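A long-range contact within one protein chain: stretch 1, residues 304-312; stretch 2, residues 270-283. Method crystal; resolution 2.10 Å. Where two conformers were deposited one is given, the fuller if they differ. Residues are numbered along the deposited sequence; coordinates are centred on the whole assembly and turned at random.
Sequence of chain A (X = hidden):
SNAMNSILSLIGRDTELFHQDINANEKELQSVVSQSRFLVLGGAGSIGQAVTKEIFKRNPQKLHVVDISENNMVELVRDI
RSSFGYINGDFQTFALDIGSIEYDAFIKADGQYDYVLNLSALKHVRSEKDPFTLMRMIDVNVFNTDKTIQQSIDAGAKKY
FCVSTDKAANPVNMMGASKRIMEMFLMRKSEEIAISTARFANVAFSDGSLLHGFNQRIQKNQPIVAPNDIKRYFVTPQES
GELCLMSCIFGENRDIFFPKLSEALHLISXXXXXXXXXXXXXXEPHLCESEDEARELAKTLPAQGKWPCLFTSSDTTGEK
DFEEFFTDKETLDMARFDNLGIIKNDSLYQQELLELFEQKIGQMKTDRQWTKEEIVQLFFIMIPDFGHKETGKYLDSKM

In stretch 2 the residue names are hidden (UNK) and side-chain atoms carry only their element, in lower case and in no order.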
# COMPACT_ATOMS: atom_id res chain seq x y z
N GLN A 304 33.48 4.97 -9.25
CA GLN A 304 34.11 6.05 -10.03
C GLN A 304 33.15 7.22 -10.33
O GLN A 304 33.28 7.89 -11.36
CB GLN A 304 34.66 5.48 -11.35
CG GLN A 304 35.81 4.46 -11.17
CD GLN A 304 35.73 3.27 -12.12
OE1 GLN A 304 35.76 3.42 -13.34
NE2 GLN A 304 35.64 2.07 -11.55
N GLY A 305 32.18 7.45 -9.45
CA GLY A 305 31.23 8.58 -9.57
C GLY A 305 30.50 8.78 -10.91
O GLY A 305 30.22 9.91 -11.27
N LYS A 306 30.22 7.69 -11.62
CA LYS A 306 29.34 7.68 -12.80
C LYS A 306 28.13 6.77 -12.47
O LYS A 306 28.25 5.85 -11.63
CB LYS A 306 30.07 7.14 -14.03
CG LYS A 306 30.95 8.16 -14.80
CD LYS A 306 31.62 7.48 -16.03
CE LYS A 306 31.79 8.42 -17.25
NZ LYS A 306 30.50 8.84 -17.93
N TRP A 307 26.96 7.05 -13.07
CA TRP A 307 25.77 6.18 -12.91
C TRP A 307 25.24 5.73 -14.27
O TRP A 307 25.03 6.55 -15.15
CB TRP A 307 24.65 6.86 -12.11
CG TRP A 307 23.81 5.82 -11.39
CD1 TRP A 307 22.78 5.10 -11.91
CD2 TRP A 307 24.02 5.32 -10.06
NE1 TRP A 307 22.33 4.19 -10.99
CE2 TRP A 307 23.06 4.31 -9.84
CE3 TRP A 307 24.91 5.64 -9.04
CZ2 TRP A 307 22.96 3.61 -8.63
CZ3 TRP A 307 24.81 4.95 -7.81
CH2 TRP A 307 23.83 3.95 -7.62
N PRO A 308 25.03 4.42 -14.47
CA PRO A 308 24.54 4.00 -15.77
C PRO A 308 23.10 4.40 -15.98
O PRO A 308 22.27 4.18 -15.10
CB PRO A 308 24.64 2.48 -15.70
CG PRO A 308 24.55 2.17 -14.28
CD PRO A 308 25.27 3.28 -13.58
N CYS A 309 22.82 4.96 -17.14
CA CYS A 309 21.50 5.40 -17.47
C CYS A 309 21.06 4.82 -18.79
O CYS A 309 21.83 4.64 -19.73
CB CYS A 309 21.45 6.92 -17.57
SG CYS A 309 21.75 7.76 -16.03
N LEU A 310 19.76 4.55 -18.84
CA LEU A 310 19.15 4.00 -20.01
C LEU A 310 17.95 4.84 -20.34
O LEU A 310 16.87 4.70 -19.77
CB LEU A 310 18.76 2.56 -19.73
CG LEU A 310 18.48 1.78 -21.01
CD1 LEU A 310 19.18 0.39 -21.00
CD2 LEU A 310 16.96 1.67 -21.19
N PHE A 311 18.16 5.76 -21.26
CA PHE A 311 17.13 6.70 -21.61
C PHE A 311 16.41 6.22 -22.86
O PHE A 311 16.97 6.15 -23.92
CB PHE A 311 17.72 8.09 -21.74
CG PHE A 311 18.32 8.61 -20.45
CD1 PHE A 311 17.72 8.34 -19.22
CD2 PHE A 311 19.46 9.39 -20.45
CE1 PHE A 311 18.25 8.85 -18.03
CE2 PHE A 311 19.99 9.89 -19.27
CZ PHE A 311 19.38 9.62 -18.07
N THR A 312 15.15 5.87 -22.67
CA THR A 312 14.38 5.12 -23.64
C THR A 312 13.46 6.05 -24.41
O THR A 312 13.23 7.17 -23.99
CB THR A 312 13.53 4.02 -22.90
OG1 THR A 312 13.48 2.84 -23.70
CG2 THR A 312 12.10 4.51 -22.57
N UNK A 270 11.53 13.11 -18.19
CA UNK A 270 11.94 12.25 -17.12
C UNK A 270 13.45 12.05 -17.14
O UNK A 270 14.07 12.02 -16.08
c UNK A 270 8.81 10.91 -17.85
c UNK A 270 8.05 11.11 -15.23
c UNK A 270 9.38 11.04 -15.56
c UNK A 270 9.78 10.94 -16.87
c UNK A 270 7.47 10.97 -17.53
c UNK A 270 11.23 10.89 -17.22
c UNK A 270 7.08 11.08 -16.20
N UNK A 271 14.02 11.85 -18.33
CA UNK A 271 15.47 11.73 -18.47
C UNK A 271 16.18 12.98 -17.95
O UNK A 271 17.20 12.89 -17.24
c UNK A 271 15.84 11.50 -19.94
N UNK A 272 15.63 14.14 -18.28
CA UNK A 272 16.23 15.38 -17.84
C UNK A 272 16.20 15.51 -16.32
O UNK A 272 17.19 15.94 -15.73
c UNK A 272 15.61 16.56 -18.57
c UNK A 272 16.25 16.81 -19.95
o UNK A 272 17.26 16.15 -20.28
o UNK A 272 15.76 17.65 -20.73
N UNK A 273 15.11 15.09 -15.67
CA UNK A 273 15.08 15.10 -14.20
C UNK A 273 16.11 14.14 -13.66
O UNK A 273 16.80 14.48 -12.72
c UNK A 273 13.73 14.68 -13.60
c UNK A 273 13.79 14.65 -12.06
c UNK A 273 12.76 17.05 -13.67
c UNK A 273 12.59 15.61 -14.03
N UNK A 274 16.24 12.95 -14.25
CA UNK A 274 17.26 11.99 -13.78
C UNK A 274 18.68 12.58 -13.80
O UNK A 274 19.41 12.53 -12.82
c UNK A 274 17.21 10.65 -14.57
N UNK A 275 19.07 13.16 -14.92
CA UNK A 275 20.38 13.79 -15.01
C UNK A 275 20.55 14.85 -13.91
O UNK A 275 21.51 14.78 -13.13
c UNK A 275 20.46 13.32 -17.45
c UNK A 275 20.60 14.40 -16.38
c UNK A 275 21.94 15.04 -16.46
N UNK A 276 19.60 15.79 -13.77
CA UNK A 276 19.69 16.80 -12.71
C UNK A 276 19.88 16.17 -11.34
O UNK A 276 20.62 16.69 -10.51
c UNK A 276 17.04 19.28 -14.02
n UNK A 276 17.44 21.37 -15.44
c UNK A 276 18.45 17.67 -12.66
c UNK A 276 18.46 18.79 -13.67
c UNK A 276 16.97 19.94 -15.41
N UNK A 277 19.18 15.06 -11.13
CA UNK A 277 19.11 14.40 -9.86
C UNK A 277 20.42 13.66 -9.54
O UNK A 277 20.92 13.73 -8.42
c UNK A 277 17.72 11.21 -8.85
c UNK A 277 17.48 12.27 -6.33
o UNK A 277 17.32 10.04 -5.50
c UNK A 277 17.76 12.58 -8.69
c UNK A 277 17.63 13.09 -7.41
c UNK A 277 17.91 13.47 -9.88
c UNK A 277 17.46 10.91 -6.53
c UNK A 277 17.58 10.39 -7.78
N UNK A 278 20.99 12.99 -10.54
CA UNK A 278 22.31 12.37 -10.41
C UNK A 278 23.41 13.39 -10.15
O UNK A 278 24.29 13.15 -9.36
c UNK A 278 22.05 9.67 -13.21
c UNK A 278 22.18 9.32 -10.75
c UNK A 278 22.65 11.56 -11.66
c UNK A 278 21.84 10.29 -11.84
N UNK A 279 23.35 14.55 -10.80
CA UNK A 279 24.36 15.60 -10.56
C UNK A 279 24.24 16.17 -9.16
O UNK A 279 25.24 16.45 -8.52
c UNK A 279 25.11 16.98 -15.32
n UNK A 279 25.13 18.20 -16.15
c UNK A 279 24.24 16.73 -11.58
c UNK A 279 24.97 17.39 -13.87
c UNK A 279 24.46 16.26 -13.00
N UNK A 280 23.00 16.34 -8.70
CA UNK A 280 22.77 16.82 -7.33
C UNK A 280 23.29 15.80 -6.30
O UNK A 280 23.68 16.17 -5.21
c UNK A 280 21.04 18.56 -6.47
o UNK A 280 19.25 19.94 -7.35
n UNK A 280 18.71 18.48 -5.70
c UNK A 280 19.58 19.05 -6.55
c UNK A 280 21.28 17.18 -7.11
N UNK A 281 23.32 14.51 -6.67
CA UNK A 281 23.90 13.42 -5.86
C UNK A 281 25.42 13.26 -6.07
O UNK A 281 26.06 12.44 -5.41
c UNK A 281 21.99 11.60 -5.36
c UNK A 281 23.19 12.08 -6.18
c UNK A 281 21.31 12.75 -4.62
c UNK A 281 20.98 10.84 -6.22
N UNK A 282 25.99 14.00 -7.00
CA UNK A 282 27.43 13.95 -7.26
C UNK A 282 27.84 12.89 -8.27
O UNK A 282 29.00 12.48 -8.30
N UNK A 283 26.90 12.47 -9.11
CA UNK A 283 27.18 11.46 -10.13
C UNK A 283 27.04 12.03 -11.55
O UNK A 283 26.24 12.93 -11.81
c UNK A 283 26.23 10.26 -9.97
c UNK A 283 27.60 8.69 -8.51
c UNK A 283 26.72 7.75 -6.47
c UNK A 283 25.53 8.44 -6.68
c UNK A 283 27.76 7.88 -7.38
c UNK A 283 26.42 9.40 -8.73
o UNK A 283 26.84 6.95 -5.36
c UNK A 283 25.38 9.24 -7.81

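Position 270 has one carbon leading to a ring of six carbons, with no heteroatom. Its end leads away from stretch 1. It is Phe270.

Position 271 has a single side-chain carbon. It lies over one face of the Phe311 ring, 3.9 Å from the ring centroid. It is Ala271. The nearest pair is Ala271 CB and Phe311 CD1, at 3.7 Å.

Position 272 has two carbons, the second carrying two oxygens. This carboxylate is Asp272, exposed and without contact here.

Position 273 has four carbons, forked at the first, one arm two carbons long. It is Ile273, buried but out of reach of the strand.

Position 274 again has one carbon, which touches the Phe311 ring. It is Ala274, whose CB is 4.0 Å from Phe311 CE1.

Position 275 has one carbon carrying two more, and one of these also touches the Phe311 ring. This fork is Val275. Val275 CG2 lies 3.9 Å from Phe311 CZ.

Position 276 has four carbons in a row ending in nitrogen. It is Lys276, exposed and out of reach.

Position 277 has one carbon and a six-carbon ring bearing an oxygen. It is Tyr277, buried and out of reach of stretch 1.

Position 278 has four carbons, forked at the second. They pack against Trp307 and Cys309, which both point toward the helix. It is Leu278. Leu278 CD1 is 3.4 Å from Cys309 SG, and Leu278 CD2 is 3.7 Å from Trp307 CB.

Position 279 repeats the four carbons and a nitrogen. It is Lys279, out of reach.

Position 280 has three carbons, the third carrying oxygen and nitrogen. The element pair fits an amide, Gln280, exposed and distant.

Position 281 has four carbons forked at the second. It is Leu281, also without contact.

Position 282 has no side-chain atoms. It is Gly282. Its positive phi belongs to a Schellman motif, and a CB would be jammed against the preceding carbonyl O.

Position 283 has one carbon and a six-carbon ring bearing an oxygen. The edge of Trp307 meets the face of this ring, with planes at 61°. It is Tyr283. Trp307 CZ3 is 3.6 Å from Tyr283 CZ. Tyr283 CA also makes a CA-H...O contact with Gly305 O, at 3.6 Å.

The helix and strand run nearly antiparallel, at 162°. Trp307, Cys309 and Phe311 alternate toward the helix, while Pro308 points away. Phe311 packs against Ala271, Ala274 and Val275; Leu278 fills the middle, and Tyr283 packs on Trp307 beyond the helix. No hydrogen bond crosses between the stretches, so the contact rests mainly on apolar and aromatic packing.

Stretch 2, residues 270-283: FADIAVKYLKQLGY
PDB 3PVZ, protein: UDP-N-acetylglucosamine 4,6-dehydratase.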